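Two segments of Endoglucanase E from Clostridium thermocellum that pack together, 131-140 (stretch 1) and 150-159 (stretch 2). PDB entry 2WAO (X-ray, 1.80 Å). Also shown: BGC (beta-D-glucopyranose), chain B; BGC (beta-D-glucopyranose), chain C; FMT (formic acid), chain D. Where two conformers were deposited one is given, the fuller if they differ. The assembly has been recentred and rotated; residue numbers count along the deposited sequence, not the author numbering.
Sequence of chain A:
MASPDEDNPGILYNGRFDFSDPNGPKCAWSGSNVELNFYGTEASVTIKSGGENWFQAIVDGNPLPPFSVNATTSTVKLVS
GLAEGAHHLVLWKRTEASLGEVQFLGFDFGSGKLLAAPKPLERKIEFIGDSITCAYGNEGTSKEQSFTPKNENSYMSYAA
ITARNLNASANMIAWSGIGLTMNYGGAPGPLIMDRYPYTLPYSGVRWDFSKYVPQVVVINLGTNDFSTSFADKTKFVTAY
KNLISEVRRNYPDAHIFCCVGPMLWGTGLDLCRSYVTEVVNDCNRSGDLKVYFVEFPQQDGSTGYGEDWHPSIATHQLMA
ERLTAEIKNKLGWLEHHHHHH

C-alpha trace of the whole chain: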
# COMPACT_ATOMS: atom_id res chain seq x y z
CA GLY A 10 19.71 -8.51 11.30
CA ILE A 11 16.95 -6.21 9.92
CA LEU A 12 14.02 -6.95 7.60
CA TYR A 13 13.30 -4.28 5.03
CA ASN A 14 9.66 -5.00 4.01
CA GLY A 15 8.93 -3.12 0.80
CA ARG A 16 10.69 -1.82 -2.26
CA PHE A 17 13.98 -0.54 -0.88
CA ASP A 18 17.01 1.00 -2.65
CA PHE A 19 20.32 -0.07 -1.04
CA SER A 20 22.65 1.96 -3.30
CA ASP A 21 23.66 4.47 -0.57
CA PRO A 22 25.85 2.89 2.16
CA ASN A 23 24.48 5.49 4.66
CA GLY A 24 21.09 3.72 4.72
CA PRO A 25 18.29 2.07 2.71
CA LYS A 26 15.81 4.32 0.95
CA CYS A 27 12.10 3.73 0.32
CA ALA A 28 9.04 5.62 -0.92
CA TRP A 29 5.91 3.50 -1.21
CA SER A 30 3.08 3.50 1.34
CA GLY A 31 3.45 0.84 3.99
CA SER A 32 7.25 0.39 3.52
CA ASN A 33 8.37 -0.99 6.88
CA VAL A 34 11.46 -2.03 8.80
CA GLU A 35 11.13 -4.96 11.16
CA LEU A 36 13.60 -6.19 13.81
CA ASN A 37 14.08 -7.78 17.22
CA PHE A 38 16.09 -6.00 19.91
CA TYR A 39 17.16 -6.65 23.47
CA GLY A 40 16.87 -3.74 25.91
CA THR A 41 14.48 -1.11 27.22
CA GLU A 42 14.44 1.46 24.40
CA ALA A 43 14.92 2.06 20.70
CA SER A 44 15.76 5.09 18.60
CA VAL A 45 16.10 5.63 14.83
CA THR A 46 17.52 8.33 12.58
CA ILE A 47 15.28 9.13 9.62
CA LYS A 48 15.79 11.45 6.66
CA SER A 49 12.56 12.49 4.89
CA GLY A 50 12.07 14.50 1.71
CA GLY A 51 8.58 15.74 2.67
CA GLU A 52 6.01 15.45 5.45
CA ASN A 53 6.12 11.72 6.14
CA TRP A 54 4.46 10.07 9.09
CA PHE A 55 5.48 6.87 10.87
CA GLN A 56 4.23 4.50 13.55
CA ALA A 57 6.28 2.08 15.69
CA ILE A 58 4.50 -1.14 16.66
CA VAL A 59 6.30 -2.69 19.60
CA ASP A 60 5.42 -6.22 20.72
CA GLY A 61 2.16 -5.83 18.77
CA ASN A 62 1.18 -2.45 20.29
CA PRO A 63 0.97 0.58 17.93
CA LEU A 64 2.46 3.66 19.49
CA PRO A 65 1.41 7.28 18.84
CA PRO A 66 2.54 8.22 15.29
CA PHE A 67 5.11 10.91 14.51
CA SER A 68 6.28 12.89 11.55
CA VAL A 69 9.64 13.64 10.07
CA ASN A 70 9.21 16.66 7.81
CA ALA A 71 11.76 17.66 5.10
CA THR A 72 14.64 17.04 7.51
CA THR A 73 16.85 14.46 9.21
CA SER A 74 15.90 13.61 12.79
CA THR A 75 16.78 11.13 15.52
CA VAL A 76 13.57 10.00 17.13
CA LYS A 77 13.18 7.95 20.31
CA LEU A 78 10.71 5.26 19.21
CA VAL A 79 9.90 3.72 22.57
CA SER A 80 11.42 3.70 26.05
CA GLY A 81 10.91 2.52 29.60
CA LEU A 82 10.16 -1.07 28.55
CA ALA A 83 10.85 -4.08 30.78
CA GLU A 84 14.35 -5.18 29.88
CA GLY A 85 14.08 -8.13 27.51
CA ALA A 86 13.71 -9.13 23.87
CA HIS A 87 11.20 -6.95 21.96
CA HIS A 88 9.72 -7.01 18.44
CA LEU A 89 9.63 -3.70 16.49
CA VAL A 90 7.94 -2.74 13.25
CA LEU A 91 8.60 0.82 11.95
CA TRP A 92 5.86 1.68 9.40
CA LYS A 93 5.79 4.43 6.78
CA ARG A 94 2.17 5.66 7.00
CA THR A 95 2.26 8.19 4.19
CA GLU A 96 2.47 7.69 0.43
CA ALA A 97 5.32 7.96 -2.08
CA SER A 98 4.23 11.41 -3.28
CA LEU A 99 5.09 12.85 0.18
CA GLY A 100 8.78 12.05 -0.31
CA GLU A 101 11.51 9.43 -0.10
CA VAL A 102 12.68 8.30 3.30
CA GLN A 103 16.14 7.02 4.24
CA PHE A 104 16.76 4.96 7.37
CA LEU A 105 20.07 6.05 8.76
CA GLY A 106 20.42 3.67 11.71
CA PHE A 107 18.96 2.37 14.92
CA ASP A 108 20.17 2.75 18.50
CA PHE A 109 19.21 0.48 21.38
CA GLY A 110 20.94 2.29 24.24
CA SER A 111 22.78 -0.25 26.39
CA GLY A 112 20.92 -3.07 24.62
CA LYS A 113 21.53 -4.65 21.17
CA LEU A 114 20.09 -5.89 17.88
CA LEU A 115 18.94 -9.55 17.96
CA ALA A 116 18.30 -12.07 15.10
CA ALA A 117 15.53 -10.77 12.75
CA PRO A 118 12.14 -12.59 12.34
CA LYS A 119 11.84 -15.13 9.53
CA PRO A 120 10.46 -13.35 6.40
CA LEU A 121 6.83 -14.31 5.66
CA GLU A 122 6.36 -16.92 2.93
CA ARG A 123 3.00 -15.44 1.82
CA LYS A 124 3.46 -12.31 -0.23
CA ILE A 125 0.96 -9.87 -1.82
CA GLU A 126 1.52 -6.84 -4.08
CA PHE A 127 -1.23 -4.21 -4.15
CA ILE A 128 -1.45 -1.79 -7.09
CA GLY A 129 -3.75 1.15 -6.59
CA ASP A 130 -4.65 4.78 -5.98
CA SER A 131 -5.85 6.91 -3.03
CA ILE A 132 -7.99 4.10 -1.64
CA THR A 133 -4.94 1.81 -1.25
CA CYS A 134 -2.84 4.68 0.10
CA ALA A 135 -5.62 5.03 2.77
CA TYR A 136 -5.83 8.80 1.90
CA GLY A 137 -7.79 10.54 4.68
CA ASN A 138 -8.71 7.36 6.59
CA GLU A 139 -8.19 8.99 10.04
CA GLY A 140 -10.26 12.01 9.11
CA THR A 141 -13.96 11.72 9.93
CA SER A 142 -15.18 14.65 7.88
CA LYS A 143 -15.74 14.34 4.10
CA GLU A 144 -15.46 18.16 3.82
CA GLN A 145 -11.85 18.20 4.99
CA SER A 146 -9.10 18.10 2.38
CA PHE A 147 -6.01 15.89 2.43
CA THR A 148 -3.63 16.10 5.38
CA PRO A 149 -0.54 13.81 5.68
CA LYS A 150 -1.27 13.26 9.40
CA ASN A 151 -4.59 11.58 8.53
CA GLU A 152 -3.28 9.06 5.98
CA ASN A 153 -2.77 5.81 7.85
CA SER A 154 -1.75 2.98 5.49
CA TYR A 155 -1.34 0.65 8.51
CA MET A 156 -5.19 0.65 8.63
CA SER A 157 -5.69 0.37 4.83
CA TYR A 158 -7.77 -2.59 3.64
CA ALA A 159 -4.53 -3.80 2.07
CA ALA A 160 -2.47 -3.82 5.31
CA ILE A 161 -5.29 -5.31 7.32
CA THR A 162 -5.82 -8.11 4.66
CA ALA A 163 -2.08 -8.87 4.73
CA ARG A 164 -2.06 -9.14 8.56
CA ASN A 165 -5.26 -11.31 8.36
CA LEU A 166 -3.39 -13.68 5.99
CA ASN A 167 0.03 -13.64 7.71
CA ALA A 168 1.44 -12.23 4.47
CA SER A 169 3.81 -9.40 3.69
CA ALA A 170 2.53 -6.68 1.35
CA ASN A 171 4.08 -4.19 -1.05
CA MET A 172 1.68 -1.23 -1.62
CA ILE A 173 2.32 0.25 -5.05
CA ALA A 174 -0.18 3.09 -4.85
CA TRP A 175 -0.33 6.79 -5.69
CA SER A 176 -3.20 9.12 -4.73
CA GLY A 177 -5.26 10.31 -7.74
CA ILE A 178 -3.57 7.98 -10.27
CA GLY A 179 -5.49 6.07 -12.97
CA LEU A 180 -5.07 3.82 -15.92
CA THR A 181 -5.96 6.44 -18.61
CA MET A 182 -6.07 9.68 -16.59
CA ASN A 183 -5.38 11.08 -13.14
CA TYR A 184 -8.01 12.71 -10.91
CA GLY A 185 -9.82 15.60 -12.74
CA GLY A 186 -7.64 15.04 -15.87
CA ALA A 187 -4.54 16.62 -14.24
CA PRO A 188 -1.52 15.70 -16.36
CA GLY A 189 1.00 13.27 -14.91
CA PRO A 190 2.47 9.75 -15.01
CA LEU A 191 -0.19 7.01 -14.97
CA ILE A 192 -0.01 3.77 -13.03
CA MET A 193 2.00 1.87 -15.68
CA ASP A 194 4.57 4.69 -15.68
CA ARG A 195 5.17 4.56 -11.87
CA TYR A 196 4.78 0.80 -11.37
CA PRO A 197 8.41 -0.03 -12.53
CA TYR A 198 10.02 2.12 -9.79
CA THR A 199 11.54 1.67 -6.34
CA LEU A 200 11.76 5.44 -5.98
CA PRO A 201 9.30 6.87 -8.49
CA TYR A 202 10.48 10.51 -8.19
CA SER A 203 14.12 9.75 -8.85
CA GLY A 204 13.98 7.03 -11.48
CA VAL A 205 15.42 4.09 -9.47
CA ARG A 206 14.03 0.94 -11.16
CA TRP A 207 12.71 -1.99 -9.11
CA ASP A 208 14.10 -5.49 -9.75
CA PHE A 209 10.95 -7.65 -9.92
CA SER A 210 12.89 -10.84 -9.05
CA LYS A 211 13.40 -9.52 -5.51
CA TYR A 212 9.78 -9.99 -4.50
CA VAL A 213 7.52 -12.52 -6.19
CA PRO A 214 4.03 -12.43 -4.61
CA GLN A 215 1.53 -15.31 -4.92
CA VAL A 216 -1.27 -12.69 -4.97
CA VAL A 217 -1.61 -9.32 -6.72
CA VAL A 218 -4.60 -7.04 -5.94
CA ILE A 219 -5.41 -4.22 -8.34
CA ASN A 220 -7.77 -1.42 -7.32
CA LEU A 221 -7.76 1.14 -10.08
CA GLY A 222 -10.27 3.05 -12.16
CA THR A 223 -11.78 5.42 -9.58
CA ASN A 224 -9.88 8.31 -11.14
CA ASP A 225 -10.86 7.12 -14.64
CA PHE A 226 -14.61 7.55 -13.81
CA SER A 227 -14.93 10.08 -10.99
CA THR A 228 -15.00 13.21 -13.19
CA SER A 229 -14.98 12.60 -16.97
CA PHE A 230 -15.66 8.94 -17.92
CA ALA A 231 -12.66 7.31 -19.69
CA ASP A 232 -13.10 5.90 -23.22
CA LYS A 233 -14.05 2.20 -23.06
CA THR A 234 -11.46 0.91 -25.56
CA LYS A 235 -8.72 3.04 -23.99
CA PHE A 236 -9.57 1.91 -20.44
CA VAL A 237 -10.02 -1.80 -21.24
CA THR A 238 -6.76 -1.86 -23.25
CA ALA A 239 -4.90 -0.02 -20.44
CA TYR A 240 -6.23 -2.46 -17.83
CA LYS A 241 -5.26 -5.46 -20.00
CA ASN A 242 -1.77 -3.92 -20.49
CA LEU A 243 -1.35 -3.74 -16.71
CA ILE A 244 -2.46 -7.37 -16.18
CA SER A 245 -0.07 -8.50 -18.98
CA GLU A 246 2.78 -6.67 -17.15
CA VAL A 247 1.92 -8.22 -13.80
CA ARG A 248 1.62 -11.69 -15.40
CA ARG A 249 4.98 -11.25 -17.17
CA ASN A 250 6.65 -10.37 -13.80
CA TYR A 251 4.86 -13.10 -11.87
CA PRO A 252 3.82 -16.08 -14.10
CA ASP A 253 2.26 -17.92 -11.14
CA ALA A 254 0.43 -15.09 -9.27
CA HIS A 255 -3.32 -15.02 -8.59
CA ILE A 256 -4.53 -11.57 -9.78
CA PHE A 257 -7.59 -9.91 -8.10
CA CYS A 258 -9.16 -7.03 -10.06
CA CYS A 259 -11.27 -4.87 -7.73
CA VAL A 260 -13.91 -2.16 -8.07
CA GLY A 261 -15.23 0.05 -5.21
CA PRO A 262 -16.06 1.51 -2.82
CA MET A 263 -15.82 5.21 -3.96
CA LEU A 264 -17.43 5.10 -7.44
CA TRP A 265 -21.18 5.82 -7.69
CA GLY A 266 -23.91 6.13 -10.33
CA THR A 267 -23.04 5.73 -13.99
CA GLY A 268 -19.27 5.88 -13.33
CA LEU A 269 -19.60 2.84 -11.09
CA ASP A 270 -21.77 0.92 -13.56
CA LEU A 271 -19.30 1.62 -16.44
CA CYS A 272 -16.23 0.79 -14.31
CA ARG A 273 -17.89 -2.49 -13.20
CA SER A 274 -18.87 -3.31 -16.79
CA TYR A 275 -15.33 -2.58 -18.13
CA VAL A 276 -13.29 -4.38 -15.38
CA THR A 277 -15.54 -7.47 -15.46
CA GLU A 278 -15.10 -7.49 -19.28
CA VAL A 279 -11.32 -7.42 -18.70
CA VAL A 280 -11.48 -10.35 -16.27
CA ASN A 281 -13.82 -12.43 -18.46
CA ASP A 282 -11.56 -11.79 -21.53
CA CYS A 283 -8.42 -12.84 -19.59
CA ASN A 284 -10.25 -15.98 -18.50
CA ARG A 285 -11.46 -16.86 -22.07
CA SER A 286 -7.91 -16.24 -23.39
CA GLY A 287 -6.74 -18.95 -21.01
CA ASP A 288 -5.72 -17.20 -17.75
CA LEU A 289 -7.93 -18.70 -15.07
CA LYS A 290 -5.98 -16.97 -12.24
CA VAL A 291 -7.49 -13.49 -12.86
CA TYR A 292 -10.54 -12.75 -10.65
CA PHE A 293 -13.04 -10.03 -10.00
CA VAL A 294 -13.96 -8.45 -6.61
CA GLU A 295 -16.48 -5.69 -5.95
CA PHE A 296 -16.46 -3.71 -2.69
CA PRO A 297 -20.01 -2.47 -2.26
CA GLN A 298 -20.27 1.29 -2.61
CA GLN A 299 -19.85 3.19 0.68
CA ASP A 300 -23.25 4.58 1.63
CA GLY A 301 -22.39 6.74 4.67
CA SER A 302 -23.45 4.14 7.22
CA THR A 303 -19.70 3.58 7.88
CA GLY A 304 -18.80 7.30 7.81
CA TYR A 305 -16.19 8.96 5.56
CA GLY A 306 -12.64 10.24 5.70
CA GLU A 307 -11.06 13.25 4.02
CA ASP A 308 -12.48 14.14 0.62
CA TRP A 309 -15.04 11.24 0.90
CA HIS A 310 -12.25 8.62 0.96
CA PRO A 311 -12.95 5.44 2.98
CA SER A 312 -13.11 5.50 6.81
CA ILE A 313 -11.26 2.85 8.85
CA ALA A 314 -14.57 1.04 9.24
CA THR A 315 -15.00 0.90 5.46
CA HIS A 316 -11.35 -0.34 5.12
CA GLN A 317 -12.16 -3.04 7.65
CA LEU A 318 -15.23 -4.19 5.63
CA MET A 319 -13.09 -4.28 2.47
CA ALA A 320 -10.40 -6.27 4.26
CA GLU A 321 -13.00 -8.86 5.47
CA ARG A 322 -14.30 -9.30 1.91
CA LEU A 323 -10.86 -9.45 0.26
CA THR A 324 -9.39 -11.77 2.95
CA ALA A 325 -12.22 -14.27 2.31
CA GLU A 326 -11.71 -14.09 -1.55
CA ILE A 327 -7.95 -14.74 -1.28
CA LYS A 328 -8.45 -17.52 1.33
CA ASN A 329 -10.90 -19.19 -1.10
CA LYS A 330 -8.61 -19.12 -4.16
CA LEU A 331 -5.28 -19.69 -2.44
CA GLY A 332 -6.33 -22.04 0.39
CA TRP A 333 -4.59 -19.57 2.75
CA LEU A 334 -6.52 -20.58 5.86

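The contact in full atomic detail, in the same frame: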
# COMPACT_ATOMS: atom_id res chain seq x y z
N SER A 131 -5.69 6.30 -4.35
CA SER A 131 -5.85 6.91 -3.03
C SER A 131 -6.43 5.95 -2.02
O SER A 131 -6.12 6.04 -0.86
CB SER A 131 -6.77 8.13 -3.10
OG SER A 131 -6.30 9.06 -4.06
N ILE A 132 -7.31 5.04 -2.50
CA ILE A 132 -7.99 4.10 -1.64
C ILE A 132 -6.93 3.18 -1.02
O ILE A 132 -6.95 2.93 0.18
CB ILE A 132 -9.06 3.29 -2.43
CG1 ILE A 132 -10.14 4.26 -2.98
CG2 ILE A 132 -9.76 2.27 -1.44
CD1 ILE A 132 -10.96 3.66 -4.13
N THR A 133 -5.97 2.71 -1.82
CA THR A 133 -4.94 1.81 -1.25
C THR A 133 -3.86 2.49 -0.46
O THR A 133 -3.32 1.93 0.50
CB THR A 133 -4.57 0.54 -2.14
OG1 THR A 133 -3.17 0.18 -2.18
CG2 THR A 133 -5.32 0.40 -3.32
N CYS A 134 -3.64 3.76 -0.76
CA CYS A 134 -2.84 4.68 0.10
C CYS A 134 -3.50 4.95 1.47
O CYS A 134 -2.82 5.43 2.39
CB CYS A 134 -2.63 6.02 -0.65
SG CYS A 134 -1.48 5.87 -2.04
N ALA A 135 -4.81 4.69 1.58
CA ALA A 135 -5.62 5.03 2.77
C ALA A 135 -5.63 6.57 2.99
O ALA A 135 -5.68 7.01 4.15
CB ALA A 135 -5.11 4.34 4.04
N TYR A 136 -5.56 7.34 1.90
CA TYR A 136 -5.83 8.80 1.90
C TYR A 136 -7.01 9.11 2.86
O TYR A 136 -8.13 8.57 2.72
CB TYR A 136 -6.20 9.19 0.47
CG TYR A 136 -6.53 10.64 0.13
CD1 TYR A 136 -5.87 11.27 -0.94
CD2 TYR A 136 -7.56 11.33 0.77
CE1 TYR A 136 -6.18 12.54 -1.31
CE2 TYR A 136 -7.88 12.68 0.41
CZ TYR A 136 -7.21 13.23 -0.66
OH TYR A 136 -7.51 14.50 -1.08
N GLY A 137 -6.71 9.94 3.85
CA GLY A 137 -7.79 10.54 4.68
C GLY A 137 -8.47 9.61 5.66
O GLY A 137 -9.50 10.00 6.26
N ASN A 138 -7.95 8.38 5.83
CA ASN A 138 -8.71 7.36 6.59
C ASN A 138 -8.84 7.66 8.10
O ASN A 138 -9.75 7.12 8.77
CB ASN A 138 -8.27 5.91 6.27
CG ASN A 138 -6.96 5.53 6.93
OD1 ASN A 138 -6.18 6.41 7.30
ND2 ASN A 138 -6.69 4.21 7.08
N GLU A 139 -8.01 8.57 8.63
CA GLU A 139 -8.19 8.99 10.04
C GLU A 139 -8.89 10.35 10.19
O GLU A 139 -9.11 10.86 11.31
CB GLU A 139 -6.85 8.92 10.79
CG GLU A 139 -6.31 7.49 10.81
CD GLU A 139 -5.18 7.28 11.80
OE1 GLU A 139 -4.40 8.23 12.04
OE2 GLU A 139 -5.09 6.15 12.32
N GLY A 140 -9.27 10.94 9.05
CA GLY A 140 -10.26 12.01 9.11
C GLY A 140 -11.67 11.45 9.23
O GLY A 140 -11.95 10.29 8.86
N LYS A 150 -1.07 13.85 8.08
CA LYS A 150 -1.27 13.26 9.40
C LYS A 150 -2.42 12.27 9.41
O LYS A 150 -2.43 11.37 10.25
CB LYS A 150 -1.54 14.35 10.47
CG LYS A 150 -2.93 15.05 10.37
CD LYS A 150 -2.93 16.39 11.15
CE LYS A 150 -4.33 16.97 11.29
NZ LYS A 150 -4.88 17.22 9.97
N ASN A 151 -3.40 12.45 8.52
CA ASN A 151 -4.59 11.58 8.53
C ASN A 151 -4.54 10.36 7.56
O ASN A 151 -5.55 9.64 7.36
CB ASN A 151 -5.83 12.45 8.28
CG ASN A 151 -6.33 13.12 9.57
OD1 ASN A 151 -5.99 12.69 10.69
ND2 ASN A 151 -7.12 14.16 9.42
N GLU A 152 -3.39 10.15 6.94
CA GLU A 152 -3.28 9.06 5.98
C GLU A 152 -2.58 7.91 6.68
O GLU A 152 -1.36 7.90 6.81
CB GLU A 152 -2.44 9.52 4.76
CG GLU A 152 -2.16 8.42 3.70
CD GLU A 152 -1.51 9.02 2.45
OE1 GLU A 152 -0.33 9.49 2.55
OE2 GLU A 152 -2.19 9.02 1.37
N ASN A 153 -3.34 6.93 7.13
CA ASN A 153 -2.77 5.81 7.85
C ASN A 153 -2.85 4.49 7.06
O ASN A 153 -3.79 3.67 7.24
CB ASN A 153 -3.44 5.68 9.23
CG ASN A 153 -2.89 4.54 10.04
OD1 ASN A 153 -3.43 4.18 11.10
ND2 ASN A 153 -1.77 4.00 9.60
N SER A 154 -1.79 4.24 6.26
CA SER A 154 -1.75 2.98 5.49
C SER A 154 -1.70 1.71 6.34
O SER A 154 -1.98 0.63 5.83
CB SER A 154 -0.61 2.95 4.47
OG SER A 154 0.60 3.07 5.16
N TYR A 155 -1.32 1.83 7.62
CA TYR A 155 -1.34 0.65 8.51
C TYR A 155 -2.77 0.13 8.66
O TYR A 155 -2.98 -1.06 8.89
CB TYR A 155 -0.79 0.99 9.92
CG TYR A 155 -0.53 -0.23 10.81
CD1 TYR A 155 0.58 -1.06 10.57
CD2 TYR A 155 -1.40 -0.56 11.87
CE1 TYR A 155 0.84 -2.15 11.38
CE2 TYR A 155 -1.16 -1.66 12.68
CZ TYR A 155 -0.03 -2.43 12.44
OH TYR A 155 0.23 -3.51 13.23
N MET A 156 -3.76 1.03 8.52
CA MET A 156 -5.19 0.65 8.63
C MET A 156 -5.90 0.72 7.24
O MET A 156 -7.12 0.95 7.14
CB MET A 156 -5.91 1.45 9.72
CG MET A 156 -5.41 1.13 11.16
SD MET A 156 -5.59 -0.63 11.56
CE MET A 156 -7.36 -0.75 11.72
N SER A 157 -5.11 0.56 6.17
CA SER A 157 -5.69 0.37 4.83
C SER A 157 -6.25 -1.04 4.74
O SER A 157 -5.80 -1.96 5.45
CB SER A 157 -4.64 0.56 3.74
OG SER A 157 -3.75 -0.54 3.71
N TYR A 158 -7.23 -1.22 3.86
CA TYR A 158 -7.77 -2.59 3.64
C TYR A 158 -6.63 -3.52 3.26
O TYR A 158 -6.68 -4.73 3.58
CB TYR A 158 -8.85 -2.61 2.56
CG TYR A 158 -8.30 -2.41 1.17
CD1 TYR A 158 -8.07 -3.52 0.34
CD2 TYR A 158 -7.98 -1.12 0.70
CE1 TYR A 158 -7.53 -3.36 -0.92
CE2 TYR A 158 -7.44 -0.95 -0.59
CZ TYR A 158 -7.23 -2.07 -1.37
OH TYR A 158 -6.68 -1.97 -2.62
N ALA A 159 -5.64 -3.00 2.52
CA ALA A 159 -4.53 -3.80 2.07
C ALA A 159 -3.66 -4.31 3.24
O ALA A 159 -3.33 -5.52 3.32
CB ALA A 159 -3.69 -2.99 1.10
C2 BGC B . -9.75 15.44 -3.96
C3 BGC B . -8.44 15.69 -4.69
C4 BGC B . -7.63 14.39 -4.76
C5 BGC B . -8.50 13.28 -5.40
C6 BGC B . -7.80 11.93 -5.61
C1 BGC B . -10.50 14.28 -4.61
O2 BGC B . -10.52 16.65 -3.94
O3 BGC B . -7.69 16.70 -4.01
O4 BGC B . -6.66 14.73 -5.61
O5 BGC B . -9.68 13.12 -4.61
O6 BGC B . -7.37 11.44 -4.35
C2 BGC C . -4.38 14.53 -6.40
C3 BGC C . -2.94 14.29 -5.92
C4 BGC C . -2.66 15.05 -4.62
C5 BGC C . -3.69 14.62 -3.59
C6 BGC C . -3.42 15.24 -2.20
C1 BGC C . -5.35 14.32 -5.24
O2 BGC C . -4.71 13.68 -7.49
O3 BGC C . -2.01 14.58 -6.94
O4 BGC C . -1.39 14.69 -4.13
O5 BGC C . -4.93 15.07 -4.12
O6 BGC C . -3.92 16.54 -2.13
C FMT D . -8.16 7.38 -6.24
O1 FMT D . -7.59 8.47 -6.06
O2 FMT D . -9.07 6.89 -5.55
O HOH W 1 -4.79 11.06 12.41

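Stretch 1 opens with a weakly bonded helix, about 131-134, that ends in a Schellman motif: A135 has positive phi (62°), and Y136 N -> S131 O and A135 N -> I132 O, both 3.1 Å, bond back into the last turn. A type II turn from A135 to N138 and a type I turn from G137 to G140 follow, closed by N138 N -> A135 O (3.1 Å) and G140 N -> G137 O (3.0 Å). Stretch 2 runs through short 3-10 segments at 150-151 and 154-155, with M156 N -> N153 O at 2.9 Å and S157 N -> S154 O at 3.1 Å, to S157, the N-cap of the helix that holds Y158 and A159. One backbone hydrogen bond crosses the contact, E139 N -> N151 O at 3.0 Å and a nearly straight 165°. N138 N lies almost as close to N151 O (3.1 Å), but its angle is too poor for a bond.

N138 supplies the side-chain link. With chi1 at 76° (p), its amide reaches the backbone of N153 with both ends: N153 N -> N138 OD1 is 2.9 Å (154°) and N138 ND2 -> N153 O is 3.0 Å (146°). A weak third bond, N138 ND2 -> M156 O, spans 3.3 Å at 124°.

Beside this, A135 CB points toward stretch 2 and packs 3.8 Å from S157 CB. S157 OG -> S154 O (3.0 Å) ties that serine to its own stretch. At the outer margin, water 1 lies within hydrogen-bonding reach of E139 OE1 (2.9 Å) and N151 OD1 (2.7 Å).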